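PDB 4W8V: CRISPR system Cmr subunit Cmr6, which binds RNA as a subunit of the type III-B Cmr CRISPR complex, capping this elongated ribonucleoprotein together with Cmr1 in defence against mobile genetic elements. Local coordinates for residues 34-39 / 47-52; 56-61 / 223-228. All coordinates share one frame; numbering follows the deposited sequence.

Overall arrangement
Contacts 1 and 2 follow one another along the chain, which is the larger, C-terminal part of Cmr6, and illustrate how one polypeptide passes from periphery to core. The centre of contact 1 lies about 18 Å from the centre of the chain, where helix 34-43 meets the loop that leads to helix 52-68. That loop delivers the chain to contact 2, whose centre is about 4 Å from the centre of the chain and where helix 52-68 packs against helix 212-228. The two contact centres are about 21 Å apart, with no direct touch beyond the shared chain. One is a sparse surface meeting of two side chains, the other a buried helix-helix junction.

Contact 1. Residues 34-39 / 47-52; sequences VYETSI and VPYIPG
E36 and Y49 form a small surface contact, a lone meeting of a helix side chain with a loop side chain, between the first turns of helix 34-43 and the segment that leads into helix 52-68. Only 86 Å² is buried in all. The carboxylate of E36 comes up to the hydroxyl end of Y49 at the edge of the ring, the two planes 46° apart. The modelled separation of E36 OE2 and Y49 OH is too short to be credible, so the polar detail of this meeting is doubtful. More informative is the apolar shoulder, where E36 CG lies 4.0 Å from Y49 CE2. E36 swings its CG away from the carbonyl carbon (chi1 -68°) and then runs extended, carrying the carboxylate across to the ring. Its other oxygen, OE1, accepts a hydrogen bond from S33 N just ahead of the helix, and this bond, the sound polar one of the carboxylate, limits how it can turn. On the same turn V34 O is gripped from opposite faces by S38 N and S38 OG, each at 2.8 Å. Beyond the contact, the 47-52 segment lies along strand 143-149: I50 shares backbone hydrogen bonds with A147, the Y49 side chain touches D146 and P149, and D146 OD1 accepts from G52 N where helix 52-68 begins.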
loop_
_atom_site.group_PDB
_atom_site.type_symbol
_atom_site.label_atom_id
_atom_site.label_comp_id
_atom_site.label_asym_id
_atom_site.label_seq_id
_atom_site.Cartn_x
_atom_site.Cartn_y
_atom_site.Cartn_z
ATOM N N VAL A 34 -5.653 -7.622 -23.104
ATOM C CA VAL A 34 -4.802 -7.382 -24.265
ATOM C C VAL A 34 -4.006 -6.094 -24.128
ATOM O O VAL A 34 -2.824 -6.029 -24.506
ATOM C CB VAL A 34 -5.636 -7.326 -25.541
ATOM C CG1 VAL A 34 -4.818 -6.807 -26.686
ATOM C CG2 VAL A 34 -6.162 -8.715 -25.855
ATOM N N TYR A 35 -4.649 -5.064 -23.590
ATOM C CA TYR A 35 -3.942 -3.823 -23.305
ATOM C C TYR A 35 -2.776 -4.060 -22.349
ATOM O O TYR A 35 -1.633 -3.736 -22.676
ATOM C CB TYR A 35 -4.885 -2.790 -22.722
ATOM C CG TYR A 35 -4.255 -1.443 -22.608
ATOM C CD1 TYR A 35 -3.690 -0.810 -23.726
ATOM C CD2 TYR A 35 -4.211 -0.791 -21.385
ATOM C CE1 TYR A 35 -3.097 0.443 -23.604
ATOM C CE2 TYR A 35 -3.633 0.423 -21.260
ATOM C CZ TYR A 35 -3.082 1.061 -22.375
ATOM O OH TYR A 35 -2.538 2.294 -22.178
ATOM N N GLU A 36 -3.055 -4.679 -21.195
ATOM C CA GLU A 36 -2.012 -4.912 -20.209
ATOM C C GLU A 36 -0.857 -5.726 -20.767
ATOM O O GLU A 36 0.307 -5.462 -20.430
ATOM C CB GLU A 36 -2.548 -5.623 -18.949
ATOM C CG GLU A 36 -3.500 -4.793 -18.110
ATOM C CD GLU A 36 -4.200 -5.643 -17.017
ATOM O OE1 GLU A 36 -4.785 -6.693 -17.362
ATOM O OE2 GLU A 36 -4.156 -5.254 -15.833
ATOM N N THR A 37 -1.176 -6.728 -21.578
ATOM C CA THR A 37 -0.154 -7.535 -22.232
ATOM C C THR A 37 0.628 -6.690 -23.257
ATOM O O THR A 37 1.853 -6.794 -23.387
ATOM C CB THR A 37 -0.778 -8.734 -22.941
ATOM O OG1 THR A 37 -1.418 -9.586 -21.978
ATOM C CG2 THR A 37 0.279 -9.524 -23.683
ATOM N N SER A 38 -0.081 -5.826 -23.962
ATOM C CA SER A 38 0.578 -4.975 -24.972
ATOM C C SER A 38 1.652 -4.071 -24.355
ATOM O O SER A 38 2.819 -4.127 -24.728
ATOM C CB SER A 38 -0.457 -4.131 -25.709
ATOM O OG SER A 38 -1.257 -4.959 -26.525
ATOM N N ILE A 39 1.257 -3.229 -23.414
ATOM C CA ILE A 39 2.208 -2.405 -22.681
ATOM C C ILE A 39 3.348 -3.225 -22.072
ATOM O O ILE A 39 4.510 -2.871 -22.215
ATOM C CB ILE A 39 1.499 -1.619 -21.551
ATOM C CG1 ILE A 39 0.403 -0.725 -22.153
ATOM C CG2 ILE A 39 2.517 -0.797 -20.750
ATOM C CD1 ILE A 39 0.918 0.620 -22.646
ATOM N N VAL A 47 8.111 -6.335 -17.671
ATOM C CA VAL A 47 7.918 -5.876 -16.296
ATOM C C VAL A 47 6.456 -5.493 -16.022
ATOM O O VAL A 47 5.915 -4.603 -16.682
ATOM C CB VAL A 47 8.852 -4.679 -16.015
ATOM C CG1 VAL A 47 8.682 -4.135 -14.602
ATOM C CG2 VAL A 47 10.287 -5.106 -16.243
ATOM N N PRO A 48 5.800 -6.166 -15.056
ATOM C CA PRO A 48 4.397 -5.817 -14.827
ATOM C C PRO A 48 4.241 -4.553 -13.988
ATOM O O PRO A 48 5.211 -4.030 -13.459
ATOM C CB PRO A 48 3.863 -7.046 -14.091
ATOM C CG PRO A 48 5.052 -7.562 -13.363
ATOM C CD PRO A 48 6.195 -7.360 -14.278
ATOM N N TYR A 49 3.037 -4.025 -13.881
ATOM C CA TYR A 49 2.844 -2.866 -13.019
ATOM C C TYR A 49 2.355 -3.268 -11.640
ATOM O O TYR A 49 2.061 -4.438 -11.382
ATOM C CB TYR A 49 1.854 -1.874 -13.639
ATOM C CG TYR A 49 0.436 -2.398 -13.798
ATOM C CD1 TYR A 49 -0.553 -2.096 -12.868
ATOM C CD2 TYR A 49 0.086 -3.164 -14.898
ATOM C CE1 TYR A 49 -1.852 -2.550 -13.027
ATOM C CE2 TYR A 49 -1.218 -3.623 -15.073
ATOM C CZ TYR A 49 -2.182 -3.312 -14.140
ATOM O OH TYR A 49 -3.475 -3.763 -14.338
ATOM N N ILE A 50 2.297 -2.273 -10.758
ATOM C CA ILE A 50 1.742 -2.429 -9.419
ATOM C C ILE A 50 0.382 -1.770 -9.380
ATOM O O ILE A 50 0.286 -0.550 -9.527
ATOM C CB ILE A 50 2.642 -1.777 -8.363
ATOM C CG1 ILE A 50 4.025 -2.442 -8.344
ATOM C CG2 ILE A 50 1.970 -1.818 -7.006
ATOM C CD1 ILE A 50 5.182 -1.452 -8.214
ATOM N N PRO A 51 -0.679 -2.567 -9.168
ATOM C CA PRO A 51 -2.051 -2.048 -9.136
ATOM C C PRO A 51 -2.245 -0.973 -8.069
ATOM O O PRO A 51 -1.759 -1.092 -6.951
ATOM C CB PRO A 51 -2.895 -3.286 -8.816
ATOM C CG PRO A 51 -2.047 -4.444 -9.109
ATOM C CD PRO A 51 -0.626 -4.019 -8.937
ATOM N N GLY A 52 -2.957 0.080 -8.421
ATOM C CA GLY A 52 -3.227 1.155 -7.484
ATOM C C GLY A 52 -4.042 0.703 -6.279
ATOM O O GLY A 52 -4.014 1.338 -5.223
#

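Contact 2. Residues 56-61 / 223-228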
loop_
_atom_site.group_PDB
_atom_site.type_symbol
_atom_site.label_atom_id
_atom_site.label_comp_id
_atom_site.label_asym_id
_atom_site.label_seq_id
_atom_site.Cartn_x
_atom_site.Cartn_y
_atom_site.Cartn_z
ATOM N N LYS A 56 -3.097 1.414 -2.549
ATOM C CA LYS A 56 -4.102 1.840 -1.579
ATOM C C LYS A 56 -4.163 0.933 -0.346
ATOM O O LYS A 56 -4.238 1.414 0.776
ATOM C CB LYS A 56 -5.473 1.874 -2.245
ATOM C CG LYS A 56 -6.544 2.531 -1.412
ATOM C CD LYS A 56 -7.881 2.518 -2.118
ATOM C CE LYS A 56 -8.810 3.530 -1.478
ATOM N NZ LYS A 56 -10.201 3.479 -1.992
ATOM N N GLY A 57 -4.152 -0.377 -0.568
ATOM C CA GLY A 57 -4.191 -1.348 0.509
ATOM C C GLY A 57 -3.051 -1.242 1.501
ATOM O O GLY A 57 -3.275 -1.111 2.709
ATOM N N VAL A 58 -1.822 -1.306 1.003
ATOM C CA VAL A 58 -0.663 -1.159 1.873
ATOM C C VAL A 58 -0.658 0.202 2.607
ATOM O O VAL A 58 -0.240 0.281 3.758
ATOM C CB VAL A 58 0.649 -1.346 1.087
ATOM C CG1 VAL A 58 0.848 -0.216 0.062
ATOM C CG2 VAL A 58 1.842 -1.440 2.040
ATOM N N THR A 59 -1.147 1.263 1.959
ATOM C CA THR A 59 -1.208 2.585 2.589
ATOM C C THR A 59 -2.315 2.660 3.644
ATOM O O THR A 59 -2.115 3.253 4.689
ATOM C CB THR A 59 -1.421 3.712 1.541
ATOM O OG1 THR A 59 -0.373 3.671 0.581
ATOM C CG2 THR A 59 -1.396 5.071 2.195
ATOM N N ARG A 60 -3.484 2.094 3.346
ATOM C CA ARG A 60 -4.518 1.813 4.343
ATOM C C ARG A 60 -3.934 1.105 5.572
ATOM O O ARG A 60 -4.136 1.511 6.710
ATOM C CB ARG A 60 -5.605 0.881 3.784
ATOM C CG ARG A 60 -6.733 1.447 2.965
ATOM C CD ARG A 60 -7.747 0.301 2.799
ATOM N NE ARG A 60 -8.742 0.506 1.752
ATOM C CZ ARG A 60 -9.933 1.058 1.950
ATOM N NH1 ARG A 60 -10.269 1.488 3.154
ATOM N NH2 ARG A 60 -10.780 1.200 0.942
ATOM N N HIS A 61 -3.243 0.007 5.298
ATOM C CA HIS A 61 -2.688 -0.866 6.317
ATOM C C HIS A 61 -1.776 -0.112 7.249
ATOM O O HIS A 61 -1.849 -0.266 8.471
ATOM C CB HIS A 61 -1.924 -2.017 5.660
ATOM C CG HIS A 61 -1.340 -2.996 6.628
ATOM N ND1 HIS A 61 -0.152 -2.770 7.291
ATOM C CD2 HIS A 61 -1.755 -4.229 7.014
ATOM C CE1 HIS A 61 0.125 -3.809 8.063
ATOM N NE2 HIS A 61 -0.826 -4.704 7.911
ATOM N N LYS A 223 4.445 7.102 -0.147
ATOM C CA LYS A 223 5.890 7.103 -0.016
ATOM C C LYS A 223 6.315 6.273 1.174
ATOM O O LYS A 223 7.157 5.379 1.070
ATOM C CB LYS A 223 6.424 8.533 0.170
ATOM C CG LYS A 223 7.049 9.180 -1.054
ATOM C CD LYS A 223 7.527 10.610 -0.755
ATOM C CE LYS A 223 8.866 10.615 -0.022
ATOM N NZ LYS A 223 9.984 10.163 -0.899
ATOM N N LEU A 224 5.760 6.636 2.323
ATOM C CA LEU A 224 6.066 5.984 3.579
ATOM C C LEU A 224 5.818 4.483 3.467
ATOM O O LEU A 224 6.647 3.665 3.857
ATOM C CB LEU A 224 5.218 6.608 4.691
ATOM C CG LEU A 224 5.436 6.240 6.152
ATOM C CD1 LEU A 224 6.912 6.284 6.516
ATOM C CD2 LEU A 224 4.633 7.211 6.995
ATOM N N ALA A 225 4.686 4.120 2.888
ATOM C CA ALA A 225 4.288 2.715 2.811
ATOM C C ALA A 225 5.157 1.899 1.836
ATOM O O ALA A 225 5.446 0.728 2.086
ATOM C CB ALA A 225 2.800 2.626 2.433
ATOM N N LEU A 226 5.612 2.517 0.749
ATOM C CA LEU A 226 6.430 1.800 -0.243
ATOM C C LEU A 226 7.854 1.570 0.246
ATOM O O LEU A 226 8.500 0.600 -0.136
ATOM C CB LEU A 226 6.467 2.558 -1.575
ATOM C CG LEU A 226 5.140 2.787 -2.318
ATOM C CD1 LEU A 226 5.376 3.562 -3.644
ATOM C CD2 LEU A 226 4.379 1.500 -2.582
ATOM N N ARG A 227 8.354 2.477 1.071
ATOM C CA ARG A 227 9.701 2.354 1.605
ATOM C C ARG A 227 9.740 1.343 2.745
ATOM O O ARG A 227 10.592 0.470 2.766
ATOM C CB ARG A 227 10.189 3.715 2.092
ATOM C CG ARG A 227 11.646 3.790 2.492
ATOM C CD ARG A 227 11.946 5.169 3.069
ATOM N NE ARG A 227 11.231 5.386 4.322
ATOM C CZ ARG A 227 10.777 6.563 4.743
ATOM N NH1 ARG A 227 10.949 7.648 4.007
ATOM N NH2 ARG A 227 10.146 6.653 5.907
ATOM N N ASP A 228 8.788 1.437 3.670
ATOM C CA ASP A 228 8.877 0.668 4.911
ATOM C C ASP A 228 8.022 -0.610 4.974
ATOM O O ASP A 228 8.338 -1.511 5.738
ATOM C CB ASP A 228 8.545 1.579 6.103
ATOM C CG ASP A 228 9.581 2.697 6.292
ATOM O OD1 ASP A 228 10.672 2.619 5.684
ATOM O OD2 ASP A 228 9.315 3.647 7.054
#
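T59 OG1 comes to 3.8 Å from A225 CB, the methyl that helix 212-228 presents to helix 52-68, yet its polar need is met within its own helix, because chi1 of -58° turns the hydroxyl back to I55 O. The junction is small and close, made without any hydrogen bond across it. A225 CB points at the other helix and settles between V58 and T59, whose CA is just 5.5 Å from A225 CA. Both V58 methyls, CG1 and CG2, stand 4.2 Å from A225 CB. At the end of helix 212-228 the ties are different in kind: D228 OD2 meets R108 NH2 of helix 108-116 in a salt bridge, and R227 NH2 in a weak bond of 3.3 Å. Of the two bonds from R227, the one from NE to D228 OD1 is the shorter, 3.1 Å, and nearly straight at 165°. R227 also pairs with E112, so the charges tie this end to helix 108-116. On the sheet side, L226 shares backbone hydrogen bonds with L242 of strand 242-244. Helix 212-228 follows strand 202-209, and helix 52-68 comes after strand 13-21 with strand 25-28 and helix 34-43 inserted; with the sheet order 143-149, 202-209, 13-21, 242-244, this is consistent with the paired helices of the ferredoxin-like fold of RAMP proteins.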